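Local atomic coordinates of dehydratase, IlvD/Edd family (Caulobacter crescentus, PDB entry 5OYN), a protein that catalyses the magnesium- and [2Fe-2S]-dependent dehydration of D-xylonate to 2-dehydro-3-deoxy-D-arabinonate, and dehydrates D-gluconate with similar efficiency. Residues F273-A278 / R350-V355; E224-S229 / D266-Q271; I156-G161 / T231-I236; M213-T218 / G284-A289. All coordinates share one frame; numbering follows the deposited sequence.

Contact 1. Residues F273-A278 / R350-V355; sequences FENAIA and RLHGDV
E274 and N275, neighbours on one helix, each take hold of H352 in the loop 350-355. The chain of E274 is extended beyond CG, long enough to bring OE1 to the edge of the imidazole, where H352 NE2 donates to E274 OE1 at 2.7 Å. Carboxylate and ring planes are only 22° apart, yet the nitrogen meets the oxygen from above the carboxylate plane. Both residues of this His-carboxylate hydrogen bond are partly exposed, and the acidic group would probably favour a protonated ring.

N275 does the more extensive work, because an amide can both accept and donate. H352 N reaches N275 OD1 in the carbonyl plane, on a lone pair, at 2.9 Å, while N275 ND2 returns a nearly straight bond (169°) to H352 O at 3.1 Å. The two bonds tie down both backbone polar groups of one loop residue and fix the turn of the amide. Apolar groups border it: L351 CD2 lies 3.5 Å from N275 CG, and V355 CG2 lies 3.6 Å from N275 ND2. One turn on, A278 faces the loop with a methyl small enough to let R350 O come to 4.0 Å from its CB.

Helix 270-282 thus holds the loop that follows helix 337-347, whose L342 and L345 cover L351; on another side F273 packs against helix 289-299, and I277 against helix 306-312.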
loop_
_atom_site.group_PDB
_atom_site.type_symbol
_atom_site.label_atom_id
_atom_site.label_comp_id
_atom_site.label_asym_id
_atom_site.label_seq_id
_atom_site.Cartn_x
_atom_site.Cartn_y
_atom_site.Cartn_z
ATOM N N PHE A 273 10.410 -3.518 -36.956
ATOM C CA PHE A 273 11.501 -4.346 -36.455
ATOM C C PHE A 273 12.845 -3.910 -37.024
ATOM O O PHE A 273 13.864 -4.000 -36.335
ATOM C CB PHE A 273 11.230 -5.816 -36.763
ATOM C CG PHE A 273 10.172 -6.443 -35.881
ATOM C CD1 PHE A 273 10.493 -6.929 -34.618
ATOM C CD2 PHE A 273 8.855 -6.555 -36.318
ATOM C CE1 PHE A 273 9.521 -7.508 -33.809
ATOM C CE2 PHE A 273 7.873 -7.139 -35.514
ATOM C CZ PHE A 273 8.206 -7.607 -34.258
ATOM N N GLU A 274 12.877 -3.424 -38.267
ATOM C CA GLU A 274 14.142 -2.954 -38.824
ATOM C C GLU A 274 14.621 -1.689 -38.116
ATOM O O GLU A 274 15.834 -1.470 -37.992
ATOM C CB GLU A 274 14.006 -2.705 -40.334
ATOM C CG GLU A 274 13.774 -3.963 -41.182
ATOM C CD GLU A 274 13.771 -3.688 -42.699
ATOM O OE1 GLU A 274 13.012 -2.792 -43.128
ATOM O OE2 GLU A 274 14.525 -4.362 -43.456
ATOM N N ASN A 275 13.689 -0.850 -37.649
ATOM C CA ASN A 275 14.062 0.310 -36.838
ATOM C C ASN A 275 14.708 -0.120 -35.527
ATOM O O ASN A 275 15.744 0.425 -35.115
ATOM C CB ASN A 275 12.833 1.176 -36.572
ATOM C CG ASN A 275 12.448 2.000 -37.775
ATOM O OD1 ASN A 275 13.179 2.034 -38.764
ATOM N ND2 ASN A 275 11.303 2.668 -37.706
ATOM N N ALA A 276 14.109 -1.108 -34.863
ATOM C CA ALA A 276 14.673 -1.614 -33.620
ATOM C C ALA A 276 16.080 -2.149 -33.845
ATOM O O ALA A 276 17.019 -1.783 -33.124
ATOM C CB ALA A 276 13.758 -2.690 -33.028
ATOM N N ILE A 277 16.242 -3.006 -34.863
ATOM C CA ILE A 277 17.556 -3.553 -35.215
ATOM C C ILE A 277 18.572 -2.432 -35.367
ATOM O O ILE A 277 19.702 -2.523 -34.872
ATOM C CB ILE A 277 17.462 -4.394 -36.506
ATOM C CG1 ILE A 277 16.550 -5.604 -36.308
ATOM C CG2 ILE A 277 18.872 -4.819 -36.997
ATOM C CD1 ILE A 277 16.898 -6.775 -37.195
ATOM N N ALA A 278 18.190 -1.358 -36.057
ATOM C CA ALA A 278 19.133 -0.266 -36.248
ATOM C C ALA A 278 19.493 0.359 -34.916
ATOM O O ALA A 278 20.674 0.609 -34.634
ATOM C CB ALA A 278 18.553 0.786 -37.195
ATOM N N ARG A 350 18.664 5.807 -42.116
ATOM C CA ARG A 350 18.638 4.427 -41.639
ATOM C C ARG A 350 17.359 4.064 -40.872
ATOM O O ARG A 350 17.282 2.966 -40.314
ATOM C CB ARG A 350 19.850 4.145 -40.762
ATOM C CG ARG A 350 21.119 4.773 -41.264
ATOM C CD ARG A 350 21.691 4.000 -42.437
ATOM N NE ARG A 350 21.652 2.546 -42.267
ATOM C CZ ARG A 350 22.742 1.780 -42.193
ATOM N NH1 ARG A 350 23.954 2.335 -42.246
ATOM N NH2 ARG A 350 22.625 0.458 -42.055
ATOM N N LEU A 351 16.352 4.937 -40.844
ATOM C CA LEU A 351 15.091 4.651 -40.168
ATOM C C LEU A 351 13.928 4.790 -41.138
ATOM O O LEU A 351 13.888 5.734 -41.934
ATOM C CB LEU A 351 14.843 5.609 -38.991
ATOM C CG LEU A 351 15.395 5.303 -37.607
ATOM C CD1 LEU A 351 14.603 6.088 -36.573
ATOM C CD2 LEU A 351 15.373 3.810 -37.327
ATOM N N HIS A 352 12.967 3.874 -41.049
ATOM C CA HIS A 352 11.665 4.085 -41.677
ATOM C C HIS A 352 10.874 5.051 -40.801
ATOM O O HIS A 352 10.223 4.647 -39.832
ATOM C CB HIS A 352 10.923 2.768 -41.856
ATOM C CG HIS A 352 11.718 1.720 -42.557
ATOM N ND1 HIS A 352 12.182 1.876 -43.847
ATOM C CD2 HIS A 352 12.124 0.494 -42.155
ATOM C CE1 HIS A 352 12.845 0.791 -44.205
ATOM N NE2 HIS A 352 12.824 -0.063 -43.198
ATOM N N GLY A 353 10.928 6.336 -41.143
ATOM C CA GLY A 353 10.307 7.369 -40.336
ATOM C C GLY A 353 8.794 7.417 -40.409
ATOM O O GLY A 353 8.182 8.127 -39.603
ATOM N N ASP A 354 8.172 6.676 -41.326
ATOM C CA ASP A 354 6.738 6.805 -41.559
ATOM C C ASP A 354 5.922 5.690 -40.927
ATOM O O ASP A 354 4.753 5.521 -41.283
ATOM C CB ASP A 354 6.438 6.865 -43.056
ATOM C CG ASP A 354 6.330 8.286 -43.566
ATOM O OD1 ASP A 354 6.263 9.216 -42.726
ATOM O OD2 ASP A 354 6.316 8.468 -44.806
ATOM N N VAL A 355 6.491 4.942 -40.002
ATOM C CA VAL A 355 5.739 3.890 -39.320
ATOM C C VAL A 355 4.821 4.507 -38.268
ATOM O O VAL A 355 5.093 5.580 -37.718
ATOM C CB VAL A 355 6.708 2.867 -38.695
ATOM C CG1 VAL A 355 7.261 1.940 -39.771
ATOM C CG2 VAL A 355 7.843 3.572 -37.985
#

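Contact 2. Residues E224-S229 / D266-Q271; sequences EALGLS and DILTKQ
G227, which lies against I267, donates its backbone N to E224 O at 2.8 Å, one of the bonds of a Schellman motif that closes helix 215-225. Glycine suits this position because its phi is positive (76°), and I267 packs beside it. The branch that does so is the methyl CG2 of I267, anti to the backbone N; it sits 3.4 Å from L226 O and 3.7 Å from G227 O. The extra methyl of a beta-branched residue is thus set against two backbone oxygens where the chain leaves the helix.

The rest is leucine packing, with no hydrogen bond crossing between the segments. L268 CD2 touches two leucine methyls, L226 CD1 at 3.8 Å and L228 CD1 at 3.6 Å, and its side chain runs at about a right angle to both. L268 is the centre of an inverse gamma turn, and the following T269 is the N-cap of helix 270-282, its OG1 receiving A272 N.

The contact therefore joins the end of helix 215-225 to the link between helices 264-267 and 270-282. F273 of the latter helix touches both L226 and L268, while helix 141-151 covers the leucines with I145 on L228 and T149 on L268.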
loop_
_atom_site.group_PDB
_atom_site.type_symbol
_atom_site.label_atom_id
_atom_site.label_comp_id
_atom_site.label_asym_id
_atom_site.label_seq_id
_atom_site.Cartn_x
_atom_site.Cartn_y
_atom_site.Cartn_z
ATOM N N GLU A 224 10.696 1.101 -27.562
ATOM C CA GLU A 224 10.472 2.471 -28.005
ATOM C C GLU A 224 10.677 2.575 -29.511
ATOM O O GLU A 224 9.817 3.098 -30.230
ATOM C CB GLU A 224 11.384 3.445 -27.249
ATOM C CG GLU A 224 10.721 4.803 -26.997
ATOM C CD GLU A 224 11.630 5.832 -26.301
ATOM O OE1 GLU A 224 12.372 5.479 -25.352
ATOM O OE2 GLU A 224 11.593 7.014 -26.708
ATOM N N ALA A 225 11.791 2.029 -30.008
ATOM C CA ALA A 225 12.055 2.012 -31.443
ATOM C C ALA A 225 10.947 1.292 -32.201
ATOM O O ALA A 225 10.566 1.708 -33.301
ATOM C CB ALA A 225 13.403 1.344 -31.721
ATOM N N LEU A 226 10.422 0.207 -31.628
ATOM C CA LEU A 226 9.307 -0.514 -32.224
ATOM C C LEU A 226 8.019 0.296 -32.233
ATOM O O LEU A 226 7.042 -0.155 -32.841
ATOM C CB LEU A 226 9.063 -1.813 -31.466
ATOM C CG LEU A 226 9.966 -3.011 -31.718
ATOM C CD1 LEU A 226 9.353 -4.244 -31.066
ATOM C CD2 LEU A 226 10.190 -3.236 -33.216
ATOM N N GLY A 227 7.989 1.454 -31.567
ATOM C CA GLY A 227 6.796 2.279 -31.508
ATOM C C GLY A 227 5.728 1.776 -30.568
ATOM O O GLY A 227 4.550 2.088 -30.765
ATOM N N LEU A 228 6.116 1.014 -29.541
ATOM C CA LEU A 228 5.206 0.384 -28.595
ATOM C C LEU A 228 5.123 1.106 -27.248
ATOM O O LEU A 228 4.304 0.724 -26.407
ATOM C CB LEU A 228 5.627 -1.073 -28.376
ATOM C CG LEU A 228 4.978 -2.052 -29.359
ATOM C CD1 LEU A 228 5.423 -3.495 -29.120
ATOM C CD2 LEU A 228 3.470 -1.931 -29.260
ATOM N N SER A 229 5.939 2.131 -27.024
ATOM C CA SER A 229 5.858 2.925 -25.811
ATOM C C SER A 229 5.993 4.389 -26.189
ATOM O O SER A 229 6.408 4.717 -27.303
ATOM C CB SER A 229 6.939 2.531 -24.807
ATOM O OG SER A 229 8.203 2.882 -25.310
ATOM N N ASP A 266 -0.928 -3.920 -35.904
ATOM C CA ASP A 266 -0.870 -2.715 -36.720
ATOM C C ASP A 266 0.468 -2.005 -36.586
ATOM O O ASP A 266 0.868 -1.267 -37.494
ATOM C CB ASP A 266 -1.994 -1.751 -36.332
ATOM C CG ASP A 266 -3.363 -2.400 -36.369
ATOM O OD1 ASP A 266 -3.503 -3.473 -37.004
ATOM O OD2 ASP A 266 -4.302 -1.835 -35.761
ATOM N N ILE A 267 1.159 -2.201 -35.465
ATOM C CA ILE A 267 2.399 -1.481 -35.198
ATOM C C ILE A 267 3.615 -2.285 -35.634
ATOM O O ILE A 267 4.550 -1.740 -36.227
ATOM C CB ILE A 267 2.475 -1.122 -33.703
ATOM C CG1 ILE A 267 1.208 -0.378 -33.269
ATOM C CG2 ILE A 267 3.722 -0.294 -33.421
ATOM C CD1 ILE A 267 1.301 1.133 -33.435
ATOM N N LEU A 268 3.596 -3.588 -35.357
ATOM C CA LEU A 268 4.767 -4.448 -35.508
ATOM C C LEU A 268 4.816 -5.003 -36.928
ATOM O O LEU A 268 4.576 -6.187 -37.199
ATOM C CB LEU A 268 4.745 -5.552 -34.458
ATOM C CG LEU A 268 4.608 -4.972 -33.048
ATOM C CD1 LEU A 268 4.233 -6.030 -32.054
ATOM C CD2 LEU A 268 5.910 -4.290 -32.640
ATOM N N THR A 269 5.115 -4.090 -37.845
ATOM C CA THR A 269 5.465 -4.426 -39.209
ATOM C C THR A 269 6.946 -4.769 -39.289
ATOM O O THR A 269 7.722 -4.514 -38.362
ATOM C CB THR A 269 5.168 -3.262 -40.144
ATOM O OG1 THR A 269 6.038 -2.163 -39.824
ATOM C CG2 THR A 269 3.735 -2.823 -40.014
ATOM N N LYS A 270 7.346 -5.340 -40.424
ATOM C CA LYS A 270 8.761 -5.607 -40.635
ATOM C C LYS A 270 9.571 -4.321 -40.584
ATOM O O LYS A 270 10.712 -4.331 -40.110
ATOM C CB LYS A 270 8.964 -6.330 -41.966
ATOM C CG LYS A 270 10.392 -6.366 -42.464
ATOM C CD LYS A 270 11.099 -7.659 -42.079
ATOM C CE LYS A 270 12.474 -7.767 -42.763
ATOM N NZ LYS A 270 12.943 -9.192 -42.906
ATOM N N GLN A 271 9.002 -3.202 -41.036
ATOM C CA GLN A 271 9.754 -1.952 -41.007
ATOM C C GLN A 271 10.058 -1.538 -39.577
ATOM O O GLN A 271 11.156 -1.041 -39.284
ATOM C CB GLN A 271 8.982 -0.837 -41.707
ATOM C CG GLN A 271 8.353 -1.192 -43.030
ATOM C CD GLN A 271 8.309 0.011 -43.946
ATOM O OE1 GLN A 271 7.597 0.988 -43.681
ATOM N NE2 GLN A 271 9.091 -0.036 -45.020
#

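Contact 3. Residues I156-G161 / T231-I236; sequences IVLSGG and TGCAAI
C233 carries most of this contact, its thiol directed at the end of the strand that holds L158 and S159. With SG anti to the backbone N (chi1 -173°), the sulfur extends toward the strand and receives S159 N in a weak hydrogen bond, long at 3.6 Å but almost straight at 174°. The same sulfur lies 4.0 Å from L158 CD1 and 3.9 Å from S159 OG. Cysteine fits well here, being apolar enough for a buried leucine methyl yet able to accept a backbone N-H.

A234 turns its methyl away from the strand, and A234 CA comes to 3.8 Å from S159 OG. That hydroxyl hydrogen-bonds N220 OD1 on helix 215-225, so a small polar residue is well placed.

I236 takes part chiefly through its backbone: I236 O lies 3.1 Å from G161 CA, a CA-H...O contact. G161 has a positive phi (102°); a CB would collide with I236 O and, at this phi and psi, with the preceding carbonyl, so glycine suits. R243 NH2 bonds both I236 O and C233 O from helix 241-259.

The loop after strand 155-159 runs near the [2Fe-2S] cluster, G160 being about 8 Å from the side chain of the cluster ligand C69. Strand 155-159 is an outermost strand of the four-stranded parallel sheet within this chain, beside strand 130-135; helix 241-259 packs on I156 and L158, and A235 and I236 pack against helix 329-335.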
loop_
_atom_site.group_PDB
_atom_site.type_symbol
_atom_site.label_atom_id
_atom_site.label_comp_id
_atom_site.label_asym_id
_atom_site.label_seq_id
_atom_site.Cartn_x
_atom_site.Cartn_y
_atom_site.Cartn_z
ATOM N N ILE A 156 0.443 -1.340 -24.787
ATOM C CA ILE A 156 1.448 -0.285 -24.678
ATOM C C ILE A 156 2.412 -0.692 -23.576
ATOM O O ILE A 156 2.003 -1.259 -22.556
ATOM C CB ILE A 156 0.779 1.089 -24.427
ATOM C CG1 ILE A 156 1.747 2.241 -24.627
ATOM C CG2 ILE A 156 0.092 1.153 -23.050
ATOM C CD1 ILE A 156 1.069 3.599 -24.357
ATOM N N VAL A 157 3.709 -0.457 -23.810
ATOM C CA VAL A 157 4.732 -0.845 -22.846
ATOM C C VAL A 157 5.015 0.329 -21.928
ATOM O O VAL A 157 5.110 1.480 -22.376
ATOM C CB VAL A 157 6.020 -1.311 -23.542
ATOM C CG1 VAL A 157 7.199 -1.252 -22.569
ATOM C CG2 VAL A 157 5.856 -2.723 -24.105
ATOM N N LEU A 158 5.133 0.038 -20.633
ATOM C CA LEU A 158 5.634 0.990 -19.653
ATOM C C LEU A 158 6.901 0.409 -19.057
ATOM O O LEU A 158 6.867 -0.672 -18.460
ATOM C CB LEU A 158 4.604 1.283 -18.560
ATOM C CG LEU A 158 5.109 2.265 -17.492
ATOM C CD1 LEU A 158 5.520 3.615 -18.099
ATOM C CD2 LEU A 158 4.061 2.454 -16.451
ATOM N N SER A 159 8.010 1.115 -19.225
ATOM C CA SER A 159 9.298 0.653 -18.724
ATOM C C SER A 159 9.467 1.075 -17.272
ATOM O O SER A 159 9.021 2.152 -16.876
ATOM C CB SER A 159 10.449 1.225 -19.554
ATOM O OG SER A 159 10.263 0.978 -20.936
ATOM N N GLY A 160 10.125 0.219 -16.486
ATOM C CA GLY A 160 10.520 0.622 -15.147
ATOM C C GLY A 160 11.636 1.650 -15.158
ATOM O O GLY A 160 11.567 2.668 -14.459
ATOM N N GLY A 161 12.669 1.411 -15.970
ATOM C CA GLY A 161 13.835 2.261 -16.026
ATOM C C GLY A 161 15.007 1.658 -15.278
ATOM O O GLY A 161 14.844 0.762 -14.444
ATOM N N THR A 231 7.235 8.302 -26.396
ATOM C CA THR A 231 8.572 8.797 -26.684
ATOM C C THR A 231 9.260 9.175 -25.382
ATOM O O THR A 231 8.683 9.879 -24.544
ATOM C CB THR A 231 8.516 10.003 -27.631
ATOM O OG1 THR A 231 7.641 9.721 -28.728
ATOM C CG2 THR A 231 9.875 10.306 -28.175
ATOM N N GLY A 232 10.491 8.697 -25.214
ATOM C CA GLY A 232 11.284 8.978 -24.042
ATOM C C GLY A 232 11.092 8.005 -22.907
ATOM O O GLY A 232 11.763 8.141 -21.880
ATOM N N CYS A 233 10.226 7.007 -23.079
ATOM C CA CYS A 233 9.874 6.102 -21.994
ATOM C C CYS A 233 11.047 5.219 -21.561
ATOM O O CYS A 233 11.240 4.980 -20.362
ATOM C CB CYS A 233 8.697 5.241 -22.431
ATOM S SG CYS A 233 8.011 4.203 -21.154
ATOM N N ALA A 234 11.825 4.707 -22.508
ATOM C CA ALA A 234 12.755 3.626 -22.195
ATOM C C ALA A 234 13.772 4.029 -21.133
ATOM O O ALA A 234 14.042 3.262 -20.199
ATOM C CB ALA A 234 13.475 3.169 -23.465
ATOM N N ALA A 235 14.346 5.225 -21.251
ATOM C CA ALA A 235 15.597 5.513 -20.561
ATOM C C ALA A 235 15.437 6.171 -19.197
ATOM O O ALA A 235 16.431 6.223 -18.460
ATOM C CB ALA A 235 16.489 6.413 -21.416
ATOM N N ILE A 236 14.258 6.696 -18.857
ATOM C CA ILE A 236 14.095 7.387 -17.568
ATOM C C ILE A 236 14.505 6.452 -16.437
ATOM O O ILE A 236 14.016 5.306 -16.374
ATOM C CB ILE A 236 12.645 7.865 -17.368
ATOM C CG1 ILE A 236 12.067 8.486 -18.642
ATOM C CG2 ILE A 236 12.599 8.883 -16.241
ATOM C CD1 ILE A 236 10.555 8.612 -18.631
#

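Contact 4. Residues M213-T218 / G284-A289; sequences MGTAST and GGSTNA
T215 and T218, one turn apart on a helix, both hold OG1 anti to the carbonyl carbon (chi1 -45° and -58°), which presents the two hydroxyls to S286 and its neighbours. A threonine can offer a hydroxyl to one group and a methyl to another, and both residues do so.

T215 OG1 receives N288 ND2 at 3.0 Å in a nearly straight bond (167°), close to the plane of the amide, and lies 3.2 Å from S286 OG in a hydroxyl-hydroxyl bond whose donor may be either. Its CG2 packs against N288 CB. S286 OG also accepts N288 N at 2.8 Å, a capping bond at the turn that leads into helix 289-299, so one serine serves both the turn and the threonine.

T218 OG1 accepts S286 N at 3.1 Å and donates back to G214 O at 2.6 Å, above the carbonyl plane; the oxygen thus links the loop to the N-cap residue of its own helix. T218 CG2 meets A289 CB at 3.7 Å. The bare CA of G285 lets T218 approach closely, and M213 CG rests 3.8 Å from G284 O, where a Schellman motif ends helix 270-282.

T215 and N288 are second-shell residues, their side chains touching the magnesium ligands D138 and E472 respectively; the bonds of S286 to both probably help position them. T215 OG1 also has a weak hydrogen bond to the carboxylated lysine at position 139, and N288 bonds R497. A216 touches the [2Fe-2S] cluster, so the start of helix 215-225 borders both cofactors of this IlvD/Edd active site.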
loop_
_atom_site.group_PDB
_atom_site.type_symbol
_atom_site.label_atom_id
_atom_site.label_comp_id
_atom_site.label_asym_id
_atom_site.label_seq_id
_atom_site.Cartn_x
_atom_site.Cartn_y
_atom_site.Cartn_z
ATOM N N MET A 213 24.070 -0.547 -20.476
ATOM C CA MET A 213 23.324 -0.877 -21.692
ATOM C C MET A 213 23.290 -2.392 -21.913
ATOM O O MET A 213 23.790 -2.930 -22.901
ATOM C CB MET A 213 23.923 -0.157 -22.887
ATOM C CG MET A 213 23.190 -0.415 -24.199
ATOM S SD MET A 213 21.532 0.263 -24.213
ATOM C CE MET A 213 21.949 2.011 -24.191
ATOM N N GLY A 214 22.702 -3.089 -20.953
ATOM C CA GLY A 214 22.529 -4.522 -21.025
ATOM C C GLY A 214 21.215 -4.878 -21.682
ATOM O O GLY A 214 20.631 -4.088 -22.428
ATOM N N THR A 215 20.736 -6.091 -21.393
ATOM C CA THR A 215 19.541 -6.573 -22.080
ATOM C C THR A 215 18.326 -5.737 -21.720
ATOM O O THR A 215 17.492 -5.447 -22.590
ATOM C CB THR A 215 19.279 -8.041 -21.750
ATOM O OG1 THR A 215 20.501 -8.777 -21.841
ATOM C CG2 THR A 215 18.254 -8.622 -22.710
ATOM N N ALA A 216 18.218 -5.332 -20.445
ATOM C CA ALA A 216 17.046 -4.593 -19.983
ATOM C C ALA A 216 16.988 -3.209 -20.611
ATOM O O ALA A 216 15.949 -2.799 -21.140
ATOM C CB ALA A 216 17.049 -4.489 -18.457
ATOM N N SER A 217 18.088 -2.466 -20.566
ATOM C CA SER A 217 18.063 -1.173 -21.233
ATOM C C SER A 217 17.897 -1.339 -22.743
ATOM O O SER A 217 17.207 -0.541 -23.387
ATOM C CB SER A 217 19.324 -0.386 -20.906
ATOM O OG SER A 217 19.733 -0.647 -19.583
ATOM N N THR A 218 18.494 -2.388 -23.323
ATOM C CA THR A 218 18.345 -2.621 -24.759
ATOM C C THR A 218 16.898 -2.935 -25.121
ATOM O O THR A 218 16.298 -2.267 -25.974
ATOM C CB THR A 218 19.261 -3.760 -25.213
ATOM O OG1 THR A 218 20.628 -3.448 -24.897
ATOM C CG2 THR A 218 19.123 -3.972 -26.711
ATOM N N GLY A 284 25.070 0.229 -28.918
ATOM C CA GLY A 284 25.883 -0.768 -28.244
ATOM C C GLY A 284 25.062 -1.788 -27.488
ATOM O O GLY A 284 25.513 -2.308 -26.460
ATOM N N GLY A 285 23.865 -2.098 -27.987
ATOM C CA GLY A 285 22.951 -2.999 -27.317
ATOM C C GLY A 285 23.449 -4.428 -27.174
ATOM O O GLY A 285 24.474 -4.847 -27.710
ATOM N N SER A 286 22.656 -5.197 -26.441
ATOM C CA SER A 286 23.024 -6.539 -26.028
ATOM C C SER A 286 22.698 -7.576 -27.097
ATOM O O SER A 286 21.656 -7.515 -27.760
ATOM C CB SER A 286 22.291 -6.890 -24.740
ATOM O OG SER A 286 21.998 -8.275 -24.670
ATOM N N THR A 287 23.589 -8.556 -27.228
ATOM C CA THR A 287 23.355 -9.691 -28.111
ATOM C C THR A 287 22.102 -10.467 -27.745
ATOM O O THR A 287 21.598 -11.242 -28.561
ATOM C CB THR A 287 24.550 -10.629 -28.059
ATOM O OG1 THR A 287 24.654 -11.166 -26.732
ATOM C CG2 THR A 287 25.837 -9.869 -28.425
ATOM N N ASN A 288 21.601 -10.316 -26.526
ATOM C CA ASN A 288 20.358 -10.994 -26.206
ATOM C C ASN A 288 19.184 -10.363 -26.930
ATOM O O ASN A 288 18.134 -11.004 -27.054
ATOM C CB ASN A 288 20.143 -10.999 -24.700
ATOM C CG ASN A 288 21.146 -11.862 -23.991
ATOM O OD1 ASN A 288 21.610 -12.857 -24.539
ATOM N ND2 ASN A 288 21.495 -11.493 -22.772
ATOM N N ALA A 289 19.346 -9.133 -27.432
ATOM C CA ALA A 289 18.283 -8.521 -28.219
ATOM C C ALA A 289 17.941 -9.368 -29.436
ATOM O O ALA A 289 16.778 -9.393 -29.863
ATOM C CB ALA A 289 18.673 -7.104 -28.641
#

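In the fold
Two helices, 215-225 and 270-282, tie three of the contacts together, and contact 3 joins them through contact 2. Contacts 1 and 2 both use helix 270-282 and touch directly, A276 CB lying 3.6 Å from L226 CD2. Contacts 2 and 4 take the two ends of helix 215-225, their centres about 18 Å apart. Contact 2 also meets contact 3, where L228 O lies 2.9 Å from V157 N, probably a hydrogen bond. Distance from the cofactors separates them: in contact 4 the side chain of T215 is about 4 Å from the magnesium ion, in contact 3 the nearest approach of G161 to the [2Fe-2S] cluster is about 9 Å, and contacts 1 and 2 lie away from the cofactor sites.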